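Local coordinates for protein YECBM32 (Yersinia enterocolitica, PDB 2JD9) that probably binds plant polygalacturonic acid (pectate) as a family 32 carbohydrate-binding module with a calcium-bearing beta-sandwich fold, at residues Ser55-Leu60 with Ala132-Ala137; Ile59-Phe64 with Ser126-Ile131; Arg69-Ser74 with Leu91-Ala96. All coordinates share one frame; numbering follows the deposited sequence.

All three contacts lie in one discoidin-like (F5/8 type C) beta-sandwich without helices. Contacts 1 and 2 are successive parts of one antiparallel pairing, strand 53-63 with strand 125-133; they share I59 and L60, and their centres are about 13 Å apart. Contact 3 lies at the open end of the hairpin of strands 71-78 and 85-92 in the five-stranded sheet. Its segments fall within the chain between the two partners of contacts 1 and 2, and its centre is about 10 Å from that of contact 2. These two touch where L71 packs on S126 and I128, and P63 on T93, joining the two sheets. Contact 2 also brings in the calcium ion.

Contact 1: Ser55-Leu60 with Ala132-Ala137; sequences SIENIL and AINSAA
The carboxamide of N134 meets the backbone of S55-E57 edge-on and bonds to it much as the peptide of a further strand would. Both of its polar atoms are used: OD1 accepts the peptide N of E57 at 3.0 Å, in the carbonyl plane and on a lone pair, with the N-H almost straight at 172°, while ND2 donates to S55 O, which lies close to the amide plane. Two bonds on one flat group fix its rotation, and asparagine suits the place by carrying a donor beside an acceptor. The backbone of N134 adds a bond of 3.1 Å from its N to N58 O.

N58 replies in kind. OD1 takes S135 N at 2.9 Å and ND2 gives to S135 O at 3.0 Å, so the amide closes a two-bond ring on a single residue. Its CG sits between the backbone N and the carbonyl carbon (chi1 81°), which brings the amide up beside the backbone of S135.

Here strand 125-133 ends its antiparallel run beside strand 53-63 of the sandwich. L60 and A132 form the hydrogen-bonded pair, and I59 and I133 the non-hydrogen-bonded one; beyond them the asparagines hold the chain as it turns away. I133 shares its sheet face with I59, and the two branched chains lie side by side. Its CG2 also presses on I56 CD1 at 3.4 Å, tighter than usual van der Waals contact, in an apolar layer that L48 and L50 of strand 44-50 cover. On the face of L60 and A132, L60 CD2 reaches S135 OG at 3.5 Å and A137 CB at 4.1 Å. S135 OG in turn accepts A137 N, forming an ST turn that folds the small A137 back toward the leucine.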
loop_
_atom_site.group_PDB
_atom_site.type_symbol
_atom_site.label_atom_id
_atom_site.label_comp_id
_atom_site.label_asym_id
_atom_site.label_seq_id
_atom_site.Cartn_x
_atom_site.Cartn_y
_atom_site.Cartn_z
ATOM N N SER A 55 1.173 -16.907 -4.311
ATOM C CA SER A 55 2.505 -16.443 -4.022
ATOM C C SER A 55 2.638 -14.948 -4.259
ATOM O O SER A 55 2.299 -14.476 -5.338
ATOM C CB SER A 55 3.520 -17.133 -4.956
ATOM O OG SER A 55 4.792 -16.930 -4.338
ATOM N N ILE A 56 3.184 -14.222 -3.281
ATOM C CA ILE A 56 3.434 -12.782 -3.420
ATOM C C ILE A 56 4.913 -12.503 -3.284
ATOM O O ILE A 56 5.569 -13.026 -2.395
ATOM C CB ILE A 56 2.655 -11.950 -2.379
ATOM C CG1 ILE A 56 1.173 -12.308 -2.391
ATOM C CG2 ILE A 56 2.839 -10.505 -2.642
ATOM C CD1 ILE A 56 0.528 -12.093 -3.625
ATOM N N GLU A 57 5.447 -11.648 -4.154
ATOM C CA GLU A 57 6.872 -11.309 -4.096
ATOM C C GLU A 57 7.230 -9.835 -4.211
ATOM O O GLU A 57 8.391 -9.470 -4.016
ATOM C CB GLU A 57 7.632 -12.052 -5.170
ATOM C CG GLU A 57 7.210 -11.719 -6.579
ATOM C CD GLU A 57 8.035 -12.537 -7.587
ATOM O OE1 GLU A 57 7.791 -13.738 -7.698
ATOM O OE2 GLU A 57 8.983 -11.968 -8.181
ATOM N N ASN A 58 6.267 -8.991 -4.589
ATOM C CA ASN A 58 6.498 -7.561 -4.548
ATOM C C ASN A 58 5.186 -6.811 -4.299
ATOM O O ASN A 58 4.123 -7.342 -4.431
ATOM C CB ASN A 58 7.308 -7.018 -5.791
ATOM C CG ASN A 58 6.472 -6.788 -7.047
ATOM O OD1 ASN A 58 5.398 -6.158 -7.032
ATOM N ND2 ASN A 58 6.977 -7.287 -8.163
ATOM N N ILE A 59 5.288 -5.577 -3.858
ATOM C CA ILE A 59 4.179 -4.649 -4.013
ATOM C C ILE A 59 4.726 -3.311 -4.510
ATOM O O ILE A 59 5.819 -2.934 -4.158
ATOM C CB ILE A 59 3.296 -4.548 -2.737
ATOM C CG1 ILE A 59 3.140 -3.154 -2.197
ATOM C CG2 ILE A 59 3.531 -5.639 -1.711
ATOM C CD1 ILE A 59 2.067 -3.118 -1.092
ATOM N N LEU A 60 3.951 -2.678 -5.363
ATOM C CA LEU A 60 4.197 -1.373 -5.912
ATOM C C LEU A 60 3.349 -0.443 -5.091
ATOM O O LEU A 60 2.187 -0.740 -4.804
ATOM C CB LEU A 60 3.779 -1.347 -7.368
ATOM C CG LEU A 60 3.490 0.005 -8.011
ATOM C CD1 LEU A 60 4.642 0.984 -7.849
ATOM C CD2 LEU A 60 3.228 -0.219 -9.471
ATOM N N ALA A 132 -0.170 -2.028 -6.097
ATOM C CA ALA A 132 -0.312 -3.227 -6.926
ATOM C C ALA A 132 0.536 -4.349 -6.349
ATOM O O ALA A 132 1.502 -4.097 -5.673
ATOM C CB ALA A 132 0.063 -2.912 -8.359
ATOM N N ILE A 133 0.127 -5.596 -6.563
ATOM C CA ILE A 133 0.775 -6.770 -5.984
ATOM C C ILE A 133 1.373 -7.510 -7.176
ATOM O O ILE A 133 0.719 -7.655 -8.215
ATOM C CB ILE A 133 -0.257 -7.676 -5.230
ATOM C CG1 ILE A 133 -1.038 -6.895 -4.174
ATOM C CG2 ILE A 133 0.405 -8.825 -4.550
ATOM C CD1 ILE A 133 -0.179 -6.184 -3.161
ATOM N N ASN A 134 2.611 -7.966 -7.029
ATOM C CA ASN A 134 3.293 -8.702 -8.115
ATOM C C ASN A 134 3.311 -7.934 -9.413
ATOM O O ASN A 134 2.992 -8.456 -10.486
ATOM C CB ASN A 134 2.665 -10.081 -8.329
ATOM C CG ASN A 134 2.884 -10.966 -7.171
ATOM O OD1 ASN A 134 3.749 -10.665 -6.369
ATOM N ND2 ASN A 134 2.099 -12.061 -7.043
ATOM N N SER A 135 3.669 -6.673 -9.269
ATOM C CA SER A 135 3.700 -5.733 -10.362
ATOM C C SER A 135 4.954 -5.903 -11.225
ATOM O O SER A 135 6.059 -6.034 -10.706
ATOM C CB SER A 135 3.673 -4.295 -9.830
ATOM O OG SER A 135 3.966 -3.386 -10.894
ATOM N N ALA A 136 4.748 -5.841 -12.537
ATOM C CA ALA A 136 5.810 -5.918 -13.492
ATOM C C ALA A 136 6.272 -4.507 -13.943
ATOM O O ALA A 136 7.191 -4.416 -14.801
ATOM C CB ALA A 136 5.339 -6.743 -14.708
ATOM N N ALA A 137 5.649 -3.433 -13.407
ATOM C CA ALA A 137 6.038 -2.018 -13.723
ATOM C C ALA A 137 7.555 -1.943 -13.617
ATOM O O ALA A 137 8.156 -2.345 -12.619
ATOM C CB ALA A 137 5.372 -1.022 -12.846
#

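Contact 2: Ile59-Phe64 with Ser126-Ile131; sequences ILIVPF and SAINEI. With CA (calcium ion), chain B.
Strand 59-63 pairs antiparallel with 126-131 through a classic beta bulge, N129 and E130 both facing V62, and strand 126-128, which runs into the corner at N129, is directed 116° from 59-63. V62 N donates to E130 O at 2.9 Å, while V62 O takes N129 N at 2.8 Å and a weak bond from E130 N at 3.3 Å. Past the bulge, F64 N donates to A127 O.

On the inner face, I131 CD1 rests against both I59 CD1 and I61 CD1, 3.9 and 4.0 Å away, and L115 of strand 112-120 packs on all three isoleucines. V62, on the other face, lays CG2 alongside E130 CB and turns CG1 to N129 CB; with CG1 anti to the backbone N (chi1 179°), one branch is left for each bulge residue. A127, small enough to let the chains close in, brings its CB to 3.5 Å from F64 CB, and the amide of N129 stands almost perpendicular to the phenyl ring, which R37 meets in a cation-pi contact.

The bulge turns N129 O outward to bind calcium at 2.4 Å, with water 1 and further ligands that include N28 O, D31 OD1, D33 O and T36 O. The ion probably polarises the N129-E130 peptide and may thereby strengthen E130 N as a donor to V62 O.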
loop_
_atom_site.group_PDB
_atom_site.type_symbol
_atom_site.label_atom_id
_atom_site.label_comp_id
_atom_site.label_asym_id
_atom_site.label_seq_id
_atom_site.Cartn_x
_atom_site.Cartn_y
_atom_site.Cartn_z
ATOM N N ILE A 59 5.288 -5.577 -3.858
ATOM C CA ILE A 59 4.179 -4.649 -4.013
ATOM C C ILE A 59 4.726 -3.311 -4.510
ATOM O O ILE A 59 5.819 -2.934 -4.158
ATOM C CB ILE A 59 3.296 -4.548 -2.737
ATOM C CG1 ILE A 59 3.140 -3.154 -2.197
ATOM C CG2 ILE A 59 3.531 -5.639 -1.711
ATOM C CD1 ILE A 59 2.067 -3.118 -1.092
ATOM N N LEU A 60 3.951 -2.678 -5.363
ATOM C CA LEU A 60 4.197 -1.373 -5.912
ATOM C C LEU A 60 3.349 -0.443 -5.091
ATOM O O LEU A 60 2.187 -0.740 -4.804
ATOM C CB LEU A 60 3.779 -1.347 -7.368
ATOM C CG LEU A 60 3.490 0.005 -8.011
ATOM C CD1 LEU A 60 4.642 0.984 -7.849
ATOM C CD2 LEU A 60 3.228 -0.219 -9.471
ATOM N N ILE A 61 3.956 0.646 -4.661
ATOM C CA ILE A 61 3.257 1.702 -3.921
ATOM C C ILE A 61 3.586 3.027 -4.601
ATOM O O ILE A 61 4.758 3.309 -4.853
ATOM C CB ILE A 61 3.631 1.657 -2.411
ATOM C CG1 ILE A 61 2.899 2.756 -1.606
ATOM C CG2 ILE A 61 5.147 1.706 -2.187
ATOM C CD1 ILE A 61 2.878 2.491 -0.154
ATOM N N VAL A 62 2.538 3.800 -4.924
ATOM C CA VAL A 62 2.642 5.161 -5.472
ATOM C C VAL A 62 1.996 6.077 -4.424
ATOM O O VAL A 62 0.797 6.292 -4.431
ATOM C CB VAL A 62 1.948 5.283 -6.820
ATOM C CG1 VAL A 62 2.024 6.678 -7.391
ATOM C CG2 VAL A 62 2.497 4.206 -7.804
ATOM N N PRO A 63 2.800 6.590 -3.500
ATOM C CA PRO A 63 2.289 7.480 -2.459
ATOM C C PRO A 63 1.997 8.849 -3.090
ATOM O O PRO A 63 2.531 9.192 -4.163
ATOM C CB PRO A 63 3.450 7.581 -1.481
ATOM C CG PRO A 63 4.602 6.954 -2.103
ATOM C CD PRO A 63 4.250 6.466 -3.446
ATOM N N PHE A 64 1.105 9.590 -2.443
ATOM C CA PHE A 64 0.765 10.940 -2.772
ATOM C C PHE A 64 1.903 11.938 -2.474
ATOM O O PHE A 64 2.476 11.953 -1.390
ATOM C CB PHE A 64 -0.479 11.304 -1.963
ATOM C CG PHE A 64 -1.006 12.646 -2.243
ATOM C CD1 PHE A 64 -1.451 12.974 -3.517
ATOM C CD2 PHE A 64 -1.086 13.581 -1.235
ATOM C CE1 PHE A 64 -1.982 14.236 -3.783
ATOM C CE2 PHE A 64 -1.624 14.857 -1.506
ATOM C CZ PHE A 64 -2.101 15.143 -2.765
ATOM N N SER A 126 -2.225 9.877 5.842
ATOM C CA SER A 126 -1.700 8.795 4.989
ATOM C C SER A 126 -2.464 8.820 3.657
ATOM O O SER A 126 -3.679 8.785 3.662
ATOM C CB SER A 126 -1.879 7.456 5.641
ATOM O OG SER A 126 -1.164 7.371 6.842
ATOM N N ALA A 127 -1.764 8.986 2.542
ATOM C CA ALA A 127 -2.414 9.154 1.242
ATOM C C ALA A 127 -1.706 8.376 0.164
ATOM O O ALA A 127 -0.512 8.536 -0.020
ATOM C CB ALA A 127 -2.440 10.604 0.875
ATOM N N ILE A 128 -2.423 7.507 -0.535
ATOM C CA ILE A 128 -1.779 6.623 -1.502
ATOM C C ILE A 128 -2.578 6.611 -2.775
ATOM O O ILE A 128 -3.775 6.367 -2.746
ATOM C CB ILE A 128 -1.713 5.158 -0.967
ATOM C CG1 ILE A 128 -1.013 5.161 0.383
ATOM C CG2 ILE A 128 -1.033 4.196 -2.038
ATOM C CD1 ILE A 128 -1.060 3.856 1.132
ATOM N N ASN A 129 -1.892 6.885 -3.886
ATOM C CA ASN A 129 -2.493 6.918 -5.205
ATOM C C ASN A 129 -2.750 5.492 -5.788
ATOM O O ASN A 129 -3.781 5.252 -6.437
ATOM C CB ASN A 129 -1.600 7.719 -6.169
ATOM C CG ASN A 129 -1.374 9.186 -5.722
ATOM O OD1 ASN A 129 -2.256 9.795 -5.196
ATOM N ND2 ASN A 129 -0.200 9.756 -6.033
ATOM N N GLU A 130 -1.802 4.586 -5.583
ATOM C CA GLU A 130 -1.864 3.243 -6.192
ATOM C C GLU A 130 -1.100 2.275 -5.373
ATOM O O GLU A 130 -0.076 2.605 -4.802
ATOM C CB GLU A 130 -1.218 3.167 -7.585
ATOM C CG GLU A 130 -1.797 4.032 -8.656
ATOM C CD GLU A 130 -1.140 3.764 -10.024
ATOM O OE1 GLU A 130 -1.353 4.578 -10.935
ATOM O OE2 GLU A 130 -0.431 2.761 -10.184
ATOM N N ILE A 131 -1.616 1.056 -5.327
ATOM C CA ILE A 131 -0.914 -0.110 -4.814
ATOM C C ILE A 131 -1.200 -1.251 -5.773
ATOM O O ILE A 131 -2.329 -1.403 -6.205
ATOM C CB ILE A 131 -1.475 -0.564 -3.452
ATOM C CG1 ILE A 131 -1.229 0.509 -2.362
ATOM C CG2 ILE A 131 -0.886 -1.931 -3.044
ATOM C CD1 ILE A 131 -0.095 0.150 -1.343
HETATM CA CA CA B . -5.733 5.712 -7.707
HETATM O O HOH W 1 -4.631 3.641 -8.550
#

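Contact 3: Arg69-Ser74 with Leu91-Ala96; sequences RKLKFS and LETSSA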
loop_
_atom_site.group_PDB
_atom_site.type_symbol
_atom_site.label_atom_id
_atom_site.label_comp_id
_atom_site.label_asym_id
_atom_site.label_seq_id
_atom_site.Cartn_x
_atom_site.Cartn_y
_atom_site.Cartn_z
ATOM N N ARG A 69 6.661 14.226 0.676
ATOM C CA ARG A 69 6.151 13.542 1.861
ATOM C C ARG A 69 6.592 12.111 1.848
ATOM O O ARG A 69 6.271 11.397 0.914
ATOM C CB ARG A 69 4.654 13.545 1.851
ATOM C CG ARG A 69 4.066 14.945 1.930
ATOM C CD ARG A 69 2.569 14.990 1.711
ATOM N NE ARG A 69 2.146 16.356 1.481
ATOM C CZ ARG A 69 0.890 16.763 1.511
ATOM N NH1 ARG A 69 -0.107 15.903 1.730
ATOM N NH2 ARG A 69 0.634 18.048 1.316
ATOM N N LYS A 70 7.219 11.686 2.932
ATOM C CA LYS A 70 7.472 10.262 3.168
ATOM C C LYS A 70 6.454 9.601 4.059
ATOM O O LYS A 70 6.268 9.978 5.217
ATOM C CB LYS A 70 8.845 10.054 3.759
ATOM C CG LYS A 70 9.763 11.027 3.153
ATOM C CD LYS A 70 10.964 10.463 2.661
ATOM C CE LYS A 70 11.841 9.962 3.741
ATOM N NZ LYS A 70 12.227 8.572 3.235
ATOM N N LEU A 71 5.822 8.578 3.497
ATOM C CA LEU A 71 4.837 7.815 4.225
ATOM C C LEU A 71 5.494 6.796 5.138
ATOM O O LEU A 71 6.393 6.032 4.731
ATOM C CB LEU A 71 3.876 7.162 3.263
ATOM C CG LEU A 71 2.731 6.366 3.857
ATOM C CD1 LEU A 71 1.761 7.247 4.617
ATOM C CD2 LEU A 71 2.043 5.623 2.734
ATOM N N LYS A 72 5.059 6.787 6.393
ATOM C CA LYS A 72 5.404 5.679 7.261
ATOM C C LYS A 72 4.335 4.630 7.319
ATOM O O LYS A 72 3.172 4.914 7.537
ATOM C CB LYS A 72 5.715 6.071 8.701
ATOM C CG LYS A 72 5.197 7.313 9.137
ATOM C CD LYS A 72 6.203 8.414 8.943
ATOM C CE LYS A 72 6.570 9.077 10.286
ATOM N NZ LYS A 72 7.709 10.068 10.127
ATOM N N PHE A 73 4.764 3.397 7.293
ATOM C CA PHE A 73 3.845 2.317 7.162
ATOM C C PHE A 73 4.506 1.008 7.448
ATOM O O PHE A 73 5.725 0.872 7.416
ATOM C CB PHE A 73 3.171 2.325 5.770
ATOM C CG PHE A 73 4.086 1.934 4.634
ATOM C CD1 PHE A 73 3.945 0.698 3.997
ATOM C CD2 PHE A 73 5.127 2.763 4.271
ATOM C CE1 PHE A 73 4.837 0.314 2.995
ATOM C CE2 PHE A 73 6.018 2.414 3.271
ATOM C CZ PHE A 73 5.893 1.175 2.627
ATOM N N SER A 74 3.666 0.023 7.739
ATOM C CA SER A 74 4.095 -1.362 7.904
ATOM C C SER A 74 3.209 -2.185 6.993
ATOM O O SER A 74 2.065 -1.780 6.646
ATOM C CB SER A 74 3.875 -1.792 9.348
ATOM O OG SER A 74 4.748 -1.103 10.285
ATOM N N LEU A 91 8.555 1.027 7.804
ATOM C CA LEU A 91 9.101 1.554 6.547
ATOM C C LEU A 91 8.774 3.010 6.317
ATOM O O LEU A 91 7.859 3.559 6.902
ATOM C CB LEU A 91 8.560 0.764 5.352
ATOM C CG LEU A 91 8.928 -0.730 5.343
ATOM C CD1 LEU A 91 8.184 -1.375 4.174
ATOM C CD2 LEU A 91 10.441 -0.944 5.276
ATOM N N GLU A 92 9.511 3.628 5.407
ATOM C CA GLU A 92 9.117 4.933 4.872
ATOM C C GLU A 92 9.257 4.855 3.398
ATOM O O GLU A 92 10.208 4.202 2.871
ATOM C CB GLU A 92 10.041 6.041 5.330
ATOM C CG GLU A 92 10.023 6.368 6.807
ATOM C CD GLU A 92 10.967 7.537 7.070
ATOM O OE1 GLU A 92 10.522 8.694 7.015
ATOM O OE2 GLU A 92 12.171 7.289 7.235
ATOM N N THR A 93 8.381 5.540 2.695
ATOM C CA THR A 93 8.506 5.550 1.252
ATOM C C THR A 93 9.650 6.477 0.826
ATOM O O THR A 93 10.129 7.295 1.610
ATOM C CB THR A 93 7.247 6.035 0.599
ATOM O OG1 THR A 93 6.861 7.258 1.216
ATOM C CG2 THR A 93 6.086 5.093 0.836
ATOM N N SER A 94 10.058 6.331 -0.425
ATOM C CA SER A 94 11.170 7.075 -0.963
ATOM C C SER A 94 10.700 8.443 -1.450
ATOM O O SER A 94 9.666 8.534 -2.107
ATOM C CB SER A 94 11.771 6.257 -2.130
ATOM O OG SER A 94 12.605 7.118 -2.904
ATOM N N SER A 95 11.419 9.511 -1.107
ATOM C CA SER A 95 11.129 10.835 -1.674
ATOM C C SER A 95 11.916 11.069 -2.960
ATOM O O SER A 95 11.661 12.029 -3.674
ATOM C CB SER A 95 11.375 11.997 -0.698
ATOM O OG SER A 95 12.647 11.922 -0.089
ATOM N N ALA A 96 12.868 10.184 -3.227
ATOM C CA ALA A 96 13.678 10.284 -4.427
ATOM C C ALA A 96 12.936 9.735 -5.619
ATOM O O ALA A 96 13.368 9.958 -6.752
ATOM C CB ALA A 96 15.015 9.506 -4.248
HETATM O O HOH W 2 8.283 9.982 7.187
HETATM O O HOH W 3 13.947 9.086 0.588
#
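L91 CB lies over one face of the F73 ring in a CH-pi contact, 4.0 Å from the centroid, and L91 CD1 touches the ring at CZ and CE1 on the buried side. F73 CE2 also meets T93 CG2 at 3.6 Å. The ring leans back across the partner chain because its CG lies between the backbone N and the carbonyl carbon (chi1 71°). T93 is the polar counterpart: its OG1 accepts L71 N at 2.8 Å, while its own N donates to L71 O. A beta-branched residue with a hydroxyl thus feeds both the apolar layer and the backbone.

F73 and L91 belong to the beta hairpin of strands 71-78 and 85-92, the latter an outermost strand of the five-stranded antiparallel sheet, and T93 follows that second strand. Here F73 and L91 form a hydrogen-bonded pair and K72 and E92 a non-hydrogen-bonded one.

The opposite face is looser and wetter. K70, its long chain bent, curls over to give NZ to T93 O at 2.9 Å and rests CD on S95 OG. E92 OE1 stays 4.1 Å from K70 NZ, beyond a salt bridge; instead water 2 donates to E92 OE1 and K70 O and accepts from K72 NZ.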